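Local coordinates for protein acetylxylan esterase / glucomannan deacetylase (Cellvibrio japonicus, PDB 2W9X) that removes acetyl groups from acetylated plant cell wall polysaccharides, with a large preference for glucomannan over xylan, at residues Ala54-Thr59 with Ala190-Asn195; Arg141-Glu146 with Lys186-Asp191; Ser198-Val203 with Pro211-Leu216. All coordinates share one frame; numbering follows the deposited sequence.

Contact 1: Ala54-Thr59 with Ala190-Asn195; sequences AVYFET and ADYQIN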
# COMPACT_ATOMS: atom_id res chain seq x y z
N ALA B 54 -19.96 14.63 -11.29
CA ALA B 54 -18.93 15.61 -10.88
C ALA B 54 -18.16 16.32 -12.01
O ALA B 54 -17.08 16.89 -11.78
CB ALA B 54 -17.96 14.99 -9.85
N VAL B 55 -18.72 16.27 -13.22
CA VAL B 55 -18.20 16.98 -14.38
C VAL B 55 -18.12 18.49 -14.08
O VAL B 55 -18.93 19.01 -13.30
CB VAL B 55 -19.09 16.67 -15.65
CG1 VAL B 55 -18.88 17.67 -16.74
CG2 VAL B 55 -18.81 15.26 -16.16
N TYR B 56 -17.12 19.16 -14.65
CA TYR B 56 -16.99 20.62 -14.49
C TYR B 56 -16.42 21.33 -15.71
O TYR B 56 -15.72 20.73 -16.53
CB TYR B 56 -16.18 20.98 -13.23
CG TYR B 56 -14.77 20.43 -13.17
CD1 TYR B 56 -13.69 21.17 -13.66
CD2 TYR B 56 -14.51 19.17 -12.61
CE1 TYR B 56 -12.39 20.67 -13.60
CE2 TYR B 56 -13.22 18.66 -12.55
CZ TYR B 56 -12.16 19.42 -13.04
OH TYR B 56 -10.87 18.93 -12.98
N PHE B 57 -16.74 22.62 -15.81
CA PHE B 57 -16.28 23.50 -16.89
C PHE B 57 -15.73 24.80 -16.28
O PHE B 57 -16.36 25.39 -15.39
CB PHE B 57 -17.42 23.84 -17.85
CG PHE B 57 -18.11 22.62 -18.42
CD1 PHE B 57 -17.69 22.07 -19.63
CD2 PHE B 57 -19.19 22.04 -17.76
CE1 PHE B 57 -18.32 20.95 -20.16
CE2 PHE B 57 -19.83 20.92 -18.29
CZ PHE B 57 -19.39 20.38 -19.48
N GLU B 58 -14.55 25.22 -16.75
CA GLU B 58 -13.90 26.42 -16.23
C GLU B 58 -13.59 27.40 -17.35
O GLU B 58 -13.30 27.00 -18.48
CB GLU B 58 -12.61 26.08 -15.48
CG GLU B 58 -12.86 25.43 -14.12
CD GLU B 58 -11.60 24.88 -13.51
OE1 GLU B 58 -11.22 25.37 -12.44
OE2 GLU B 58 -10.98 23.95 -14.10
N THR B 59 -13.66 28.69 -17.01
CA THR B 59 -13.22 29.76 -17.91
C THR B 59 -12.66 30.97 -17.15
O THR B 59 -12.83 31.09 -15.93
CB THR B 59 -14.32 30.17 -18.92
OG1 THR B 59 -13.71 30.89 -19.99
CG2 THR B 59 -15.39 31.05 -18.28
N ALA B 190 -5.49 19.27 -8.54
CA ALA B 190 -5.46 18.33 -9.65
C ALA B 190 -6.78 18.31 -10.38
O ALA B 190 -7.83 18.53 -9.79
CB ALA B 190 -5.14 16.92 -9.15
N ASP B 191 -6.73 18.06 -11.68
CA ASP B 191 -7.95 17.78 -12.40
C ASP B 191 -8.46 16.40 -12.01
O ASP B 191 -7.69 15.55 -11.58
CB ASP B 191 -7.74 17.92 -13.91
CG ASP B 191 -7.75 19.36 -14.36
OD1 ASP B 191 -8.73 20.08 -14.07
OD2 ASP B 191 -6.76 19.77 -15.00
N TYR B 192 -9.77 16.19 -12.11
CA TYR B 192 -10.32 14.91 -11.66
C TYR B 192 -11.43 14.40 -12.53
O TYR B 192 -12.16 15.19 -13.14
CB TYR B 192 -10.80 14.97 -10.19
CG TYR B 192 -11.82 16.06 -9.86
CD1 TYR B 192 -13.19 15.82 -9.92
CD2 TYR B 192 -11.39 17.33 -9.45
CE1 TYR B 192 -14.12 16.82 -9.61
CE2 TYR B 192 -12.31 18.33 -9.11
CZ TYR B 192 -13.66 18.07 -9.19
OH TYR B 192 -14.54 19.07 -8.86
N GLN B 193 -11.53 13.08 -12.58
CA GLN B 193 -12.66 12.37 -13.15
C GLN B 193 -13.23 11.47 -12.06
O GLN B 193 -12.48 10.79 -11.35
CB GLN B 193 -12.23 11.52 -14.36
CG GLN B 193 -11.87 12.35 -15.60
CD GLN B 193 -11.88 11.52 -16.88
OE1 GLN B 193 -11.64 12.05 -17.97
NE2 GLN B 193 -12.14 10.22 -16.75
N ILE B 194 -14.56 11.48 -11.91
CA ILE B 194 -15.26 10.64 -10.93
C ILE B 194 -16.13 9.66 -11.72
O ILE B 194 -17.29 9.91 -12.00
CB ILE B 194 -16.13 11.45 -9.93
CG1 ILE B 194 -15.36 12.65 -9.34
CG2 ILE B 194 -16.71 10.53 -8.83
CD1 ILE B 194 -14.11 12.28 -8.49
N ASN B 195 -15.53 8.53 -12.08
CA ASN B 195 -16.25 7.52 -12.84
C ASN B 195 -16.84 6.49 -11.89
O ASN B 195 -16.29 5.41 -11.66
CB ASN B 195 -15.31 6.92 -13.88
CG ASN B 195 -14.84 7.95 -14.87
OD1 ASN B 195 -15.63 8.80 -15.31
ND2 ASN B 195 -13.55 7.92 -15.20
O HOH W 1 -14.95 15.59 -13.12
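The ring of Tyr56 dips a corner onto one face of the Tyr192 ring: CE2 of Tyr56 sits over the ring centre and comes within 3.4 Å of CZ of Tyr192. The two rings meet obliquely, planes at 44°. At the edge of the Tyr56 ring lie Ala54 O and OD1 of Asp191, whose carboxylate is turned only 21° from the ring; at the edge of the Tyr192 ring lies Ala190 O. Through its anti lone pair, OD1 of Asp191 accepts from OH of Tyr56 at 2.7 Å. The same OH accepts from the backbone N of Tyr192 at 3.1 Å, so one phenol oxygen is held twice. Tyrosine suits the place because its ring packs while its tip pairs with polar atoms in a buried setting. In Tyr192, CG between the backbone N and the carbonyl carbon (chi1 55°) starts the ring toward CE2 of Tyr56. These residues join the antiparallel strand 56-62 of the N-terminal domain to the outermost strand, 191-196, of the parallel sheet in the SGNH-hydrolase domain. The strand axes are 10.1 Å apart, so side chains and water bridge them. Arg110 makes a cation-pi contact with Tyr56 and, with Gln177, holds the hydroxyl of Tyr192. Small enough for close approach, Ala54 sets its CB 3.5 Å from CG1 of Ile194. A water donates to the carbonyl oxygens of Ala54 and Tyr192.

Contact 2: Arg141-Glu146 with Lys186-Asp191; sequences RKRQIE and KAFDAD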
# COMPACT_ATOMS: atom_id res chain seq x y z
N ARG B 141 -3.32 22.36 -14.99
CA ARG B 141 -3.04 21.44 -13.89
C ARG B 141 -2.24 20.23 -14.37
O ARG B 141 -2.67 19.51 -15.27
CB ARG B 141 -4.34 21.01 -13.19
CG ARG B 141 -5.25 22.17 -12.88
CD ARG B 141 -6.43 21.78 -12.01
NE ARG B 141 -7.10 22.99 -11.52
CZ ARG B 141 -8.27 23.44 -11.98
NH1 ARG B 141 -8.92 22.77 -12.93
NH2 ARG B 141 -8.78 24.58 -11.49
N LYS B 142 -1.05 20.03 -13.79
CA LYS B 142 -0.20 18.90 -14.15
C LYS B 142 -0.70 17.65 -13.45
O LYS B 142 -0.65 16.55 -14.00
CB LYS B 142 1.27 19.17 -13.79
N ARG B 143 -1.20 17.83 -12.24
CA ARG B 143 -1.71 16.73 -11.44
C ARG B 143 -3.07 16.29 -11.94
O ARG B 143 -3.93 17.12 -12.28
CB ARG B 143 -1.79 17.13 -9.97
CG ARG B 143 -0.45 17.50 -9.40
CD ARG B 143 -0.60 18.18 -8.08
NE ARG B 143 0.71 18.55 -7.56
CZ ARG B 143 0.93 19.07 -6.36
NH1 ARG B 143 -0.07 19.29 -5.53
NH2 ARG B 143 2.17 19.37 -6.00
N GLN B 144 -3.24 14.97 -12.02
CA GLN B 144 -4.48 14.35 -12.44
C GLN B 144 -4.77 13.14 -11.57
O GLN B 144 -3.87 12.32 -11.30
CB GLN B 144 -4.40 13.92 -13.91
CG GLN B 144 -4.27 15.05 -14.92
CD GLN B 144 -4.23 14.52 -16.34
OE1 GLN B 144 -3.94 13.34 -16.57
NE2 GLN B 144 -4.53 15.39 -17.30
N ILE B 145 -6.01 13.04 -11.10
CA ILE B 145 -6.46 11.96 -10.23
C ILE B 145 -7.84 11.46 -10.68
O ILE B 145 -8.72 12.25 -11.04
CB ILE B 145 -6.49 12.37 -8.72
CG1 ILE B 145 -6.83 11.16 -7.82
CG2 ILE B 145 -7.44 13.57 -8.50
CD1 ILE B 145 -6.41 11.32 -6.33
N GLU B 146 -8.02 10.14 -10.67
CA GLU B 146 -9.28 9.53 -11.07
C GLU B 146 -9.86 8.71 -9.94
O GLU B 146 -9.14 7.93 -9.30
CB GLU B 146 -9.09 8.66 -12.32
CG GLU B 146 -10.31 7.83 -12.67
CD GLU B 146 -10.26 7.25 -14.07
OE1 GLU B 146 -9.34 7.61 -14.83
OE2 GLU B 146 -11.15 6.44 -14.42
N LYS B 186 -8.94 18.70 -5.06
CA LYS B 186 -8.81 20.15 -4.82
C LYS B 186 -7.68 20.52 -3.86
O LYS B 186 -7.06 21.59 -4.00
CB LYS B 186 -10.16 20.74 -4.41
CG LYS B 186 -11.12 20.86 -5.61
CD LYS B 186 -12.49 21.36 -5.21
CE LYS B 186 -13.35 21.59 -6.43
NZ LYS B 186 -14.71 22.10 -6.04
N ALA B 187 -7.39 19.64 -2.90
CA ALA B 187 -6.27 19.85 -1.96
C ALA B 187 -4.92 19.81 -2.68
O ALA B 187 -3.93 20.37 -2.18
CB ALA B 187 -6.31 18.83 -0.82
N PHE B 188 -4.87 19.17 -3.84
CA PHE B 188 -3.63 19.08 -4.62
C PHE B 188 -3.68 19.91 -5.91
O PHE B 188 -2.74 19.87 -6.70
CB PHE B 188 -3.31 17.61 -4.94
CG PHE B 188 -3.00 16.77 -3.73
CD1 PHE B 188 -1.74 16.81 -3.14
CD2 PHE B 188 -3.97 15.92 -3.18
CE1 PHE B 188 -1.44 16.03 -2.00
CE2 PHE B 188 -3.69 15.14 -2.04
CZ PHE B 188 -2.42 15.19 -1.45
N ASP B 189 -4.77 20.65 -6.11
CA ASP B 189 -5.05 21.35 -7.37
C ASP B 189 -4.87 20.45 -8.60
O ASP B 189 -4.20 20.81 -9.56
CB ASP B 189 -4.22 22.64 -7.49
CG ASP B 189 -4.66 23.51 -8.66
OD1 ASP B 189 -5.87 23.49 -9.01
OD2 ASP B 189 -3.80 24.21 -9.23
N ALA B 190 -5.49 19.27 -8.54
CA ALA B 190 -5.46 18.33 -9.65
C ALA B 190 -6.78 18.31 -10.38
O ALA B 190 -7.83 18.53 -9.79
CB ALA B 190 -5.14 16.92 -9.15
N ASP B 191 -6.73 18.06 -11.68
CA ASP B 191 -7.95 17.78 -12.40
C ASP B 191 -8.46 16.40 -12.01
O ASP B 191 -7.69 15.55 -11.58
CB ASP B 191 -7.74 17.92 -13.91
CG ASP B 191 -7.75 19.36 -14.36
OD1 ASP B 191 -8.73 20.08 -14.07
OD2 ASP B 191 -6.76 19.77 -15.00
O HOH W 2 -4.82 18.37 -16.18
O HOH W 3 -5.63 21.88 -16.16
O HOH W 4 -1.80 20.69 -10.54
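Arg141 turns the edge of its guanidinium to two carboxylates, its plane 82° from that of Asp189 and 76° from that of Asp191. Its NE donates to OD1 of Asp189 at 2.8 Å, meeting that oxygen from above the carboxylate plane, while NH1 reaches OD1 of Asp191 at 2.9 Å on the syn side, tilted out of the plane. The salt-bridge network takes in Glu58 as well, a second partner of NH1. Arginine fits here because its several N-H groups point in different directions. CG of Asp189 stands anti to the backbone N (chi1 -170°), which starts the carboxylate toward Arg141 NE; the positive phi of this residue belongs to the Schellman motif ending helix 180-187. Beyond this turn the chain enters strand 191-196, which runs parallel to strand 144-149 at the margin of the five-stranded sheet. Asp191 forms the bridge with Gln144: its N donates to Arg143 O at 3.0 Å, and its O accepts from Ile145 N at 3.1 Å. The methyl of Ala190 is compact enough to fit against Arg143, CB to CB 3.5 Å, and lies 4.1 Å from CG2 of Ile145. The chain of Arg143 is extended as far as NE; its NH1 donates to Phe188 O at 3.0 Å and lies at the edge of the Phe188 ring. Two waters donate to OD2 of Asp191. One also donates to Arg141 O and accepts from NE2 of Gln144, whose OE1 bonds Lys236 N; the other accepts from Arg141 N.

Contact 3: Ser198-Val203 with Pro211-Leu216; sequences SGFGIV and PDKSLL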
# COMPACT_ATOMS: atom_id res chain seq x y z
N SER B 198 -23.92 4.51 -8.75
CA SER B 198 -24.47 3.93 -7.53
C SER B 198 -25.02 2.51 -7.70
O SER B 198 -25.72 2.24 -8.66
CB SER B 198 -25.58 4.83 -6.94
OG SER B 198 -25.07 6.08 -6.54
N GLY B 199 -24.71 1.64 -6.75
CA GLY B 199 -25.23 0.27 -6.74
C GLY B 199 -24.33 -0.76 -7.42
O GLY B 199 -24.59 -1.97 -7.33
N PHE B 200 -23.26 -0.30 -8.06
CA PHE B 200 -22.48 -1.20 -8.93
C PHE B 200 -21.25 -1.79 -8.22
O PHE B 200 -20.69 -1.18 -7.30
CB PHE B 200 -22.09 -0.52 -10.27
CG PHE B 200 -23.26 -0.39 -11.24
CD1 PHE B 200 -23.60 -1.43 -12.09
CD2 PHE B 200 -24.01 0.81 -11.29
CE1 PHE B 200 -24.69 -1.32 -12.99
CE2 PHE B 200 -25.09 0.94 -12.17
CZ PHE B 200 -25.43 -0.12 -13.03
N GLY B 201 -20.85 -2.98 -8.66
CA GLY B 201 -19.69 -3.67 -8.09
C GLY B 201 -18.68 -4.08 -9.16
O GLY B 201 -18.84 -3.74 -10.33
N ILE B 202 -17.63 -4.78 -8.75
CA ILE B 202 -16.67 -5.43 -9.69
C ILE B 202 -17.34 -6.44 -10.63
O ILE B 202 -17.15 -6.38 -11.85
CB ILE B 202 -15.50 -6.12 -8.91
CG1 ILE B 202 -14.65 -5.07 -8.19
CG2 ILE B 202 -14.64 -7.04 -9.82
CD1 ILE B 202 -13.95 -4.06 -9.08
N VAL B 203 -18.11 -7.38 -10.06
CA VAL B 203 -18.83 -8.38 -10.85
C VAL B 203 -20.30 -8.44 -10.47
O VAL B 203 -21.15 -8.81 -11.29
CB VAL B 203 -18.23 -9.84 -10.73
CG1 VAL B 203 -16.86 -9.95 -11.41
CG2 VAL B 203 -18.18 -10.32 -9.27
N PRO B 211 -27.88 -7.90 -13.39
CA PRO B 211 -26.94 -9.02 -13.51
C PRO B 211 -26.21 -9.06 -14.86
O PRO B 211 -25.21 -9.76 -15.00
CB PRO B 211 -27.84 -10.25 -13.37
CG PRO B 211 -29.20 -9.78 -13.80
CD PRO B 211 -29.27 -8.37 -13.28
N ASP B 212 -26.73 -8.30 -15.83
CA ASP B 212 -26.13 -8.16 -17.16
C ASP B 212 -25.01 -7.12 -17.20
O ASP B 212 -24.37 -6.91 -18.24
CB ASP B 212 -27.21 -7.83 -18.21
CG ASP B 212 -27.94 -6.48 -17.94
OD1 ASP B 212 -28.26 -6.15 -16.76
OD2 ASP B 212 -28.22 -5.77 -18.94
N LYS B 213 -24.76 -6.49 -16.04
CA LYS B 213 -23.86 -5.36 -15.91
C LYS B 213 -22.99 -5.43 -14.65
O LYS B 213 -23.22 -6.26 -13.76
CB LYS B 213 -24.66 -4.05 -15.85
CG LYS B 213 -25.38 -3.68 -17.13
CD LYS B 213 -26.23 -2.45 -16.94
CE LYS B 213 -26.94 -2.13 -18.25
NZ LYS B 213 -27.95 -1.05 -18.04
N SER B 214 -22.00 -4.54 -14.60
CA SER B 214 -21.18 -4.24 -13.43
C SER B 214 -20.60 -2.84 -13.69
O SER B 214 -20.78 -2.27 -14.77
CB SER B 214 -20.05 -5.26 -13.29
OG SER B 214 -19.16 -5.15 -14.39
N LEU B 215 -19.88 -2.29 -12.72
CA LEU B 215 -19.17 -1.02 -12.95
C LEU B 215 -18.18 -1.18 -14.10
O LEU B 215 -18.07 -0.29 -14.95
CB LEU B 215 -18.44 -0.54 -11.68
CG LEU B 215 -18.09 0.95 -11.56
CD1 LEU B 215 -16.90 1.38 -12.42
CD2 LEU B 215 -19.32 1.83 -11.88
N LEU B 216 -17.48 -2.30 -14.12
CA LEU B 216 -16.48 -2.62 -15.13
C LEU B 216 -17.03 -2.58 -16.58
O LEU B 216 -16.32 -2.14 -17.48
CB LEU B 216 -15.82 -3.99 -14.81
CG LEU B 216 -14.62 -3.96 -13.83
CD1 LEU B 216 -14.65 -2.86 -12.87
CD2 LEU B 216 -14.35 -5.28 -13.13
O HOH W 5 -17.17 -7.48 -14.23
O HOH W 6 -23.68 -8.48 -12.20
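Phe200 and Gly201 meet Ser214 and Leu215 where the loop after strand 191-196 of the SGNH-hydrolase fold folds against the start of helix 215-218. The loop also carries Gly199, by similarity a stabiliser of the transition state, whose N makes a weak hydrogen bond to Ser151, the inferred nucleophile. Among direct hydrogen bonds, Leu215 N donates to Gly201 O at 3.0 Å, nearly in line with the carbonyl. Ser214 suits the N-cap position: its short side chain, with OG between its own N and carbonyl carbon (chi1 65°), caps a backbone N further into the first turn. The same oxygen of Gly201 lies 3.5 Å from CB of Ser214. Apolar packing flanks this bond. CB of Phe200 approaches CB of Leu215 at 3.9 Å, while CB of Lys213 lies at the edge of the phenylalanine ring, nearest CE1, and the lysine chain then leads away from the loop, as befits an exposed residue. On the other flank the branched side chains of Ile202 and Leu216 meet methyl to methyl, CG2 to CD2 at 3.8 Å; Ile202 also touches Tyr269 and Tyr273 of helix 262-283. Water-mediated contacts complete the joint. One water lies within bonding distance of both Val203 O and Lys213 O, and another donates to Ile202 O at 2.6 Å and lies 3.1 Å from Ser214 OG.

Of the contact segments, 54-59 on strand 56-62 comes first, and contact 1 later brings residues 190-195 back to it, closing a loop that spans most of the N-terminal domain and the entry to the hydrolase domain. Within that loop the chain passes 141-146, and contact 2 closes a shorter loop onto 186-191, through helix 180-187, seating strand 191-196 beside strand 144-149. Contacts 1 and 2 share Ala190 and Asp191, and the salt bridge between Glu58 and Arg141 joins them directly. Contact 3 follows in series, closing a short loop beyond the same strand; Asn195 O packs on Leu215 CD1, linking it to contact 1.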